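Local coordinates for hyperosmolarity resistance protein Emb (Staphylococcus epidermidis, PDB 6GV5) that is part of a giant extracellular matrix binding protein that binds surface-immobilized fibronectin and probably mediates bacterial adherence to it, at residues A[3-6]-A[7-11]; A[55-58]-A[59-62]; A[77-80]-A[81-85]. All coordinates share one frame; numbering follows the deposited sequence.

Overall arrangement
The three contacts follow one another along a single, mostly helical chain. Interaction 1 lies near the start of helix 2-18. Interaction 2 lies late in helix 40-65, close to the centre of the chain. Interaction 3 covers the entry into helix 81-99. Their centres are about 28 Å apart for interactions 1 and 2, about 25 Å for 2 and 3, and about 52 Å for 1 and 3. None touches another. Interactions 1 and 3 sit at the surface on opposite sides of the chain's centre. Interaction 1 belongs to the GA module, the other two to the FIVAR domain. Helix 40-65 runs through the rough boundary of the two and so is shared by both.

Interaction 1 (A[3-6]-A[7-11])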
loop_
_atom_site.group_PDB
_atom_site.type_symbol
_atom_site.label_atom_id
_atom_site.label_comp_id
_atom_site.label_asym_id
_atom_site.label_seq_id
_atom_site.Cartn_x
_atom_site.Cartn_y
_atom_site.Cartn_z
ATOM N N GLN A 3 25.076 -9.062 -18.402
ATOM C CA GLN A 3 25.587 -8.417 -17.197
ATOM C C GLN A 3 24.817 -7.138 -16.889
ATOM O O GLN A 3 24.615 -6.804 -15.716
ATOM C CB GLN A 3 27.087 -8.126 -17.338
ATOM C CG GLN A 3 27.472 -7.067 -18.372
ATOM C CD GLN A 3 27.681 -7.634 -19.770
ATOM O OE1 GLN A 3 27.420 -8.811 -20.022
ATOM N NE2 GLN A 3 28.152 -6.793 -20.685
ATOM N N LYS A 4 24.372 -6.421 -17.926
ATOM C CA LYS A 4 23.584 -5.216 -17.710
ATOM C C LYS A 4 22.236 -5.548 -17.082
ATOM O O LYS A 4 21.765 -4.828 -16.193
ATOM C CB LYS A 4 23.370 -4.478 -19.029
ATOM C CG LYS A 4 24.638 -4.103 -19.777
ATOM C CD LYS A 4 24.283 -3.267 -21.004
ATOM C CE LYS A 4 25.486 -3.001 -21.885
ATOM N NZ LYS A 4 25.097 -2.203 -23.082
ATOM N N LEU A 5 21.590 -6.620 -17.548
ATOM C CA LEU A 5 20.294 -7.001 -16.995
ATOM C C LEU A 5 20.430 -7.469 -15.553
ATOM O O LEU A 5 19.614 -7.103 -14.696
ATOM C CB LEU A 5 19.660 -8.095 -17.849
ATOM C CG LEU A 5 18.293 -8.599 -17.382
ATOM C CD1 LEU A 5 17.302 -7.448 -17.339
ATOM C CD2 LEU A 5 17.787 -9.707 -18.285
ATOM N N GLN A 6 21.450 -8.284 -15.268
ATOM C CA GLN A 6 21.688 -8.734 -13.901
ATOM C C GLN A 6 21.908 -7.554 -12.960
ATOM O O GLN A 6 21.406 -7.550 -11.829
ATOM C CB GLN A 6 22.894 -9.676 -13.871
ATOM C CG GLN A 6 23.149 -10.344 -12.526
ATOM C CD GLN A 6 22.193 -11.487 -12.252
ATOM O OE1 GLN A 6 21.104 -11.553 -12.825
ATOM N NE2 GLN A 6 22.598 -12.402 -11.378
ATOM N N ASP A 7 22.653 -6.541 -13.409
ATOM C CA ASP A 7 22.913 -5.383 -12.562
ATOM C C ASP A 7 21.654 -4.549 -12.351
ATOM O O ASP A 7 21.448 -3.995 -11.266
ATOM C CB ASP A 7 24.022 -4.527 -13.174
ATOM C CG ASP A 7 25.386 -5.187 -13.083
ATOM O OD1 ASP A 7 25.482 -6.273 -12.472
ATOM O OD2 ASP A 7 26.359 -4.616 -13.621
ATOM N N ALA A 8 20.806 -4.437 -13.376
ATOM C CA ALA A 8 19.572 -3.674 -13.228
ATOM C C ALA A 8 18.622 -4.351 -12.245
ATOM O O ALA A 8 17.948 -3.675 -11.458
ATOM C CB ALA A 8 18.898 -3.497 -14.589
ATOM N N LYS A 9 18.549 -5.684 -12.282
ATOM C CA LYS A 9 17.714 -6.404 -11.324
ATOM C C LYS A 9 18.213 -6.188 -9.903
ATOM O O LYS A 9 17.427 -5.912 -8.991
ATOM C CB LYS A 9 17.687 -7.893 -11.668
ATOM C CG LYS A 9 16.945 -8.216 -12.954
ATOM C CD LYS A 9 16.988 -9.706 -13.286
ATOM C CE LYS A 9 16.177 -10.004 -14.538
ATOM N NZ LYS A 9 16.266 -11.434 -14.952
ATOM N N THR A 10 19.524 -6.316 -9.693
ATOM C CA THR A 10 20.090 -6.116 -8.364
ATOM C C THR A 10 19.766 -4.724 -7.840
ATOM O O THR A 10 19.330 -4.564 -6.693
ATOM C CB THR A 10 21.604 -6.341 -8.406
ATOM O OG1 THR A 10 21.871 -7.710 -8.742
ATOM C CG2 THR A 10 22.232 -6.014 -7.065
ATOM N N ASP A 11 19.955 -3.700 -8.678
ATOM C CA ASP A 11 19.666 -2.333 -8.265
ATOM C C ASP A 11 18.201 -2.173 -7.887
ATOM O O ASP A 11 17.875 -1.555 -6.868
ATOM C CB ASP A 11 20.029 -1.361 -9.390
ATOM C CG ASP A 11 19.551 0.049 -9.111
ATOM O OD1 ASP A 11 20.172 0.730 -8.267
ATOM O OD2 ASP A 11 18.549 0.476 -9.728
HETATM O O HOH W 1 19.159 -11.847 -15.136
#
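L5 and K9 meet one turn apart on helix 2-18, and their side chains cross at a slant. L5 CG lies 3.8 Å from K9 CE, so the leucine branch rests against the last methylene of the lysine. L5 CG is anti to the backbone N (chi1 180°), which swings the branch along the helix toward K9. The lysine is fully extended beyond CG and runs back past the L5 branch to reach the turn after helix 24-35.

The polar contacts of K9 lie at its tip. A water accepts from K9 NZ at 2.9 Å and donates to Q6 OE1 at 3.0 Å, linking the two side chains. The bend of Q6 at chi2 brings its amide round to this water. K9 NZ also bonds to the carbonyl oxygens of N35 and Q37. The ammonium group is thus gripped by three bonds, two of them to backbone near the end of helix 24-35.

Backbone bonds run along the whole contact, from D7 N to Q3 O, A8 N to K4 O and K9 N to L5 O. The Q6 carbonyl takes two donors. T10 N and T10 OG1 each lie 3.1 Å from Q6 O and approach opposite faces of the carbonyl plane. The hydroxyl can do this because T10 OG1 sits beside its own backbone N (chi1 -64°).

L5 and K9 both touch V43 of helix 40-65, while K4 and A8 touch R40. This is a helix turn packed on a neighbouring helix, consistent with the helical bundle of GA modules.

Interaction 2 (A[55-58]-A[59-62]); sequences GKME and ELKV
K56 and E59 lie alongside each other three residues apart on helix 40-65, an i to i+3 pair in a helix that packs against others of the all-helical FIVAR region. The two side chains point the same way. K56 is bent at chi2 (-66°) and then runs straight, which carries its chain beside the glutamate. E59 is extended beyond CG. K56 NZ and E59 OE2 are 3.7 Å apart, a long salt bridge. K56 CD also passes 3.8 Å from E59 OE2. The lysine has a stronger partner in N112 of helix 108-123, whose OD1 accepts from NZ.

M57 and L60 form the buried side. M57 folds at both chi2 and chi3, so its thioether curls forward along the helix toward L60. L60 CG takes the position anti to the backbone N (chi1 179°), and the branch comes alongside the methionine. M57 SD and L60 CD2 touch at 4.1 Å. Around this pair, I111 of helix 108-123 lies on M57, and I115 of the same helix lies on L60. I97 of helix 81-99 also touches L60.

K61, unlike the folded M57, is extended beyond CG. Its NZ reaches the carbonyl oxygens of T20 and G21 in the loop after helix 2-18. Regular backbone bonds support every step, among them L60 N to K56 O at 2.8 Å and K61 N to M57 O at 2.8 Å. The M57 carbonyl is also brushed by the lysine that bonds to it, with K61 CG 3.3 Å from M57 O.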
loop_
_atom_site.group_PDB
_atom_site.type_symbol
_atom_site.label_atom_id
_atom_site.label_comp_id
_atom_site.label_asym_id
_atom_site.label_seq_id
_atom_site.Cartn_x
_atom_site.Cartn_y
_atom_site.Cartn_z
ATOM N N GLY A 55 4.138 4.100 -2.648
ATOM C CA GLY A 55 3.497 5.332 -2.220
ATOM C C GLY A 55 2.069 5.114 -1.763
ATOM O O GLY A 55 1.612 5.732 -0.792
ATOM N N LYS A 56 1.347 4.224 -2.448
ATOM C CA LYS A 56 -0.034 3.966 -2.070
ATOM C C LYS A 56 -0.088 3.227 -0.742
ATOM O O LYS A 56 -0.976 3.480 0.085
ATOM C CB LYS A 56 -0.737 3.160 -3.153
ATOM C CG LYS A 56 -0.995 3.958 -4.429
ATOM C CD LYS A 56 -1.987 5.079 -4.165
ATOM C CE LYS A 56 -2.262 5.901 -5.417
ATOM N NZ LYS A 56 -3.141 7.067 -5.115
ATOM N N MET A 57 0.860 2.315 -0.517
ATOM C CA MET A 57 0.906 1.606 0.752
ATOM C C MET A 57 1.271 2.548 1.895
ATOM O O MET A 57 0.773 2.397 3.014
ATOM C CB MET A 57 1.888 0.441 0.683
ATOM C CG MET A 57 1.349 -0.741 -0.091
ATOM S SD MET A 57 -0.177 -1.406 0.600
ATOM C CE MET A 57 0.427 -1.941 2.194
ATOM N N GLU A 58 2.157 3.523 1.642
ATOM C CA GLU A 58 2.403 4.570 2.627
ATOM C C GLU A 58 1.108 5.300 2.963
ATOM O O GLU A 58 0.810 5.547 4.138
ATOM C CB GLU A 58 3.452 5.557 2.107
ATOM C CG GLU A 58 4.861 5.009 2.071
ATOM C CD GLU A 58 5.866 6.026 1.561
ATOM O OE1 GLU A 58 5.439 7.023 0.940
ATOM O OE2 GLU A 58 7.080 5.828 1.785
ATOM N N GLU A 59 0.341 5.682 1.931
ATOM C CA GLU A 59 -0.929 6.359 2.157
ATOM C C GLU A 59 -1.887 5.484 2.952
ATOM O O GLU A 59 -2.585 5.972 3.855
ATOM C CB GLU A 59 -1.578 6.721 0.825
ATOM C CG GLU A 59 -0.869 7.763 -0.009
ATOM C CD GLU A 59 -1.671 8.107 -1.250
ATOM O OE1 GLU A 59 -2.914 8.177 -1.141
ATOM O OE2 GLU A 59 -1.068 8.288 -2.329
ATOM N N LEU A 60 -1.957 4.202 2.611
ATOM C CA LEU A 60 -2.850 3.300 3.326
ATOM C C LEU A 60 -2.422 3.140 4.777
ATOM O O LEU A 60 -3.266 3.166 5.685
ATOM C CB LEU A 60 -2.890 1.947 2.627
ATOM C CG LEU A 60 -3.786 0.906 3.314
ATOM C CD1 LEU A 60 -5.254 1.279 3.288
ATOM C CD2 LEU A 60 -3.556 -0.450 2.655
ATOM N N LYS A 61 -1.116 2.984 5.022
ATOM C CA LYS A 61 -0.642 2.813 6.391
ATOM C C LYS A 61 -0.947 4.037 7.245
ATOM O O LYS A 61 -1.263 3.904 8.431
ATOM C CB LYS A 61 0.860 2.516 6.390
ATOM C CG LYS A 61 1.175 1.067 6.037
ATOM C CD LYS A 61 2.675 0.801 5.942
ATOM C CE LYS A 61 2.978 -0.698 5.960
ATOM N NZ LYS A 61 4.457 -0.958 5.845
ATOM N N VAL A 62 -0.854 5.240 6.671
ATOM C CA VAL A 62 -1.209 6.444 7.410
ATOM C C VAL A 62 -2.699 6.456 7.700
ATOM O O VAL A 62 -3.120 6.767 8.818
ATOM C CB VAL A 62 -0.782 7.696 6.630
ATOM C CG1 VAL A 62 -1.369 8.963 7.257
ATOM C CG2 VAL A 62 0.741 7.787 6.589
#

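Interaction 3 (A[77-80]-A[81-85])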
loop_
_atom_site.group_PDB
_atom_site.type_symbol
_atom_site.label_atom_id
_atom_site.label_comp_id
_atom_site.label_asym_id
_atom_site.label_seq_id
_atom_site.Cartn_x
_atom_site.Cartn_y
_atom_site.Cartn_z
ATOM N N ILE A 77 -17.399 9.920 18.306
ATOM C CA ILE A 77 -18.080 9.493 19.528
ATOM C C ILE A 77 -19.555 9.881 19.507
ATOM O O ILE A 77 -20.393 9.176 20.084
ATOM C CB ILE A 77 -17.349 10.055 20.765
ATOM C CG1 ILE A 77 -15.954 9.423 20.862
ATOM C CG2 ILE A 77 -18.163 9.790 22.022
ATOM C CD1 ILE A 77 -15.043 10.045 21.903
ATOM N N ASN A 78 -19.904 10.977 18.833
ATOM C CA ASN A 78 -21.275 11.473 18.795
ATOM C C ASN A 78 -22.042 11.049 17.547
ATOM O O ASN A 78 -23.216 11.405 17.403
ATOM C CB ASN A 78 -21.285 13.006 18.876
ATOM C CG ASN A 78 -20.649 13.531 20.142
ATOM O OD1 ASN A 78 -20.944 13.059 21.239
ATOM N ND2 ASN A 78 -19.763 14.508 19.996
ATOM N N GLU A 79 -21.418 10.304 16.642
ATOM C CA GLU A 79 -22.011 10.087 15.336
ATOM C C GLU A 79 -22.997 8.928 15.365
ATOM O O GLU A 79 -23.028 8.122 16.305
ATOM C CB GLU A 79 -20.918 9.823 14.295
ATOM C CG GLU A 79 -20.609 11.034 13.426
ATOM C CD GLU A 79 -21.779 11.441 12.544
ATOM O OE1 GLU A 79 -22.768 10.676 12.452
ATOM O OE2 GLU A 79 -21.721 12.528 11.947
ATOM N N ASP A 80 -23.819 8.862 14.320
ATOM C CA ASP A 80 -24.765 7.769 14.163
ATOM C C ASP A 80 -24.025 6.459 13.913
ATOM O O ASP A 80 -22.939 6.430 13.330
ATOM C CB ASP A 80 -25.717 8.042 13.004
ATOM C CG ASP A 80 -26.538 9.298 13.207
ATOM O OD1 ASP A 80 -26.873 9.614 14.370
ATOM O OD2 ASP A 80 -26.849 9.969 12.200
ATOM N N VAL A 81 -24.648 5.356 14.328
ATOM C CA VAL A 81 -23.972 4.063 14.277
ATOM C C VAL A 81 -23.578 3.707 12.848
ATOM O O VAL A 81 -22.526 3.100 12.609
ATOM C CB VAL A 81 -24.856 2.975 14.916
ATOM C CG1 VAL A 81 -26.142 2.813 14.130
ATOM C CG2 VAL A 81 -24.115 1.665 14.994
ATOM N N SER A 82 -24.400 4.074 11.864
ATOM C CA SER A 82 -24.069 3.741 10.484
ATOM C C SER A 82 -22.723 4.333 10.080
ATOM O O SER A 82 -21.910 3.667 9.427
ATOM C CB SER A 82 -25.169 4.225 9.538
ATOM O OG SER A 82 -25.320 5.632 9.598
ATOM N N GLU A 83 -22.474 5.593 10.454
ATOM C CA GLU A 83 -21.217 6.233 10.084
ATOM C C GLU A 83 -20.040 5.614 10.823
ATOM O O GLU A 83 -18.946 5.487 10.261
ATOM C CB GLU A 83 -21.276 7.736 10.356
ATOM C CG GLU A 83 -22.011 8.550 9.294
ATOM C CD GLU A 83 -23.492 8.696 9.569
ATOM O OE1 GLU A 83 -24.082 7.775 10.172
ATOM O OE2 GLU A 83 -24.068 9.740 9.184
ATOM N N LYS A 84 -20.235 5.243 12.090
ATOM C CA LYS A 84 -19.169 4.602 12.853
ATOM C C LYS A 84 -18.856 3.219 12.309
ATOM O O LYS A 84 -17.682 2.841 12.208
ATOM C CB LYS A 84 -19.558 4.531 14.329
ATOM C CG LYS A 84 -19.748 5.894 14.958
ATOM C CD LYS A 84 -20.236 5.793 16.382
ATOM C CE LYS A 84 -19.120 5.361 17.304
ATOM N NZ LYS A 84 -19.615 5.278 18.716
ATOM N N GLU A 85 -19.892 2.458 11.952
ATOM C CA GLU A 85 -19.689 1.129 11.392
ATOM C C GLU A 85 -18.978 1.198 10.048
ATOM O O GLU A 85 -18.109 0.367 9.766
ATOM C CB GLU A 85 -21.036 0.405 11.262
ATOM C CG GLU A 85 -21.742 0.118 12.586
ATOM C CD GLU A 85 -21.059 -0.948 13.424
ATOM O OE1 GLU A 85 -20.660 -2.001 12.874
ATOM O OE2 GLU A 85 -20.912 -0.733 14.647
HETATM O O HOH W 2 -26.964 7.847 10.085
#
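K84 and D80 meet closely where the chain enters helix 81-99. K84 N donates to D80 O at 3.2 Å, nearly straight and in the carbonyl plane. E83 N also reaches D80 O, at 3.0 Å, but the bond is weak, with an N-H...O angle of only 122°. The K84 side chain closes over this turn. Its CG sits beside the backbone N (chi1 -62°), and the extended chi2 then brings K84 CD to 3.6 Å from E79 O. A bend at chi3 turns CE and NZ on toward the I77 carbonyl. K84 CG passes E79 CB, and the lysine also touches Y76. E79 bends at chi2 and folds back on its own neighbour. Its OE1 accepts from D80 N at 2.8 Å, on the anti side and somewhat out of the carboxylate plane. E79 also rests on L125 near the C-terminus. E79 and E83 cross in this closer part with their carboxylates turned 37° apart, and E79 OE1 is 3.6 Å from E83 OE2.

D80 holds the N-cap position of the helix, but its side chain makes no capping bond. Its carbonyl instead starts the helical bonding.

The looser, solvent side belongs to D80. D80 and E83 lie side by side, pointing the same way, while E83 OE1 packs 3.3 Å from D80 CB. The gathering of the three acids would tend to raise their pKa values, though the N-terminal end of the helix may partly offset this. A water spans D80 and E83, donating to D80 OD2 at 3.0 Å and to E83 OE1 at 2.9 Å.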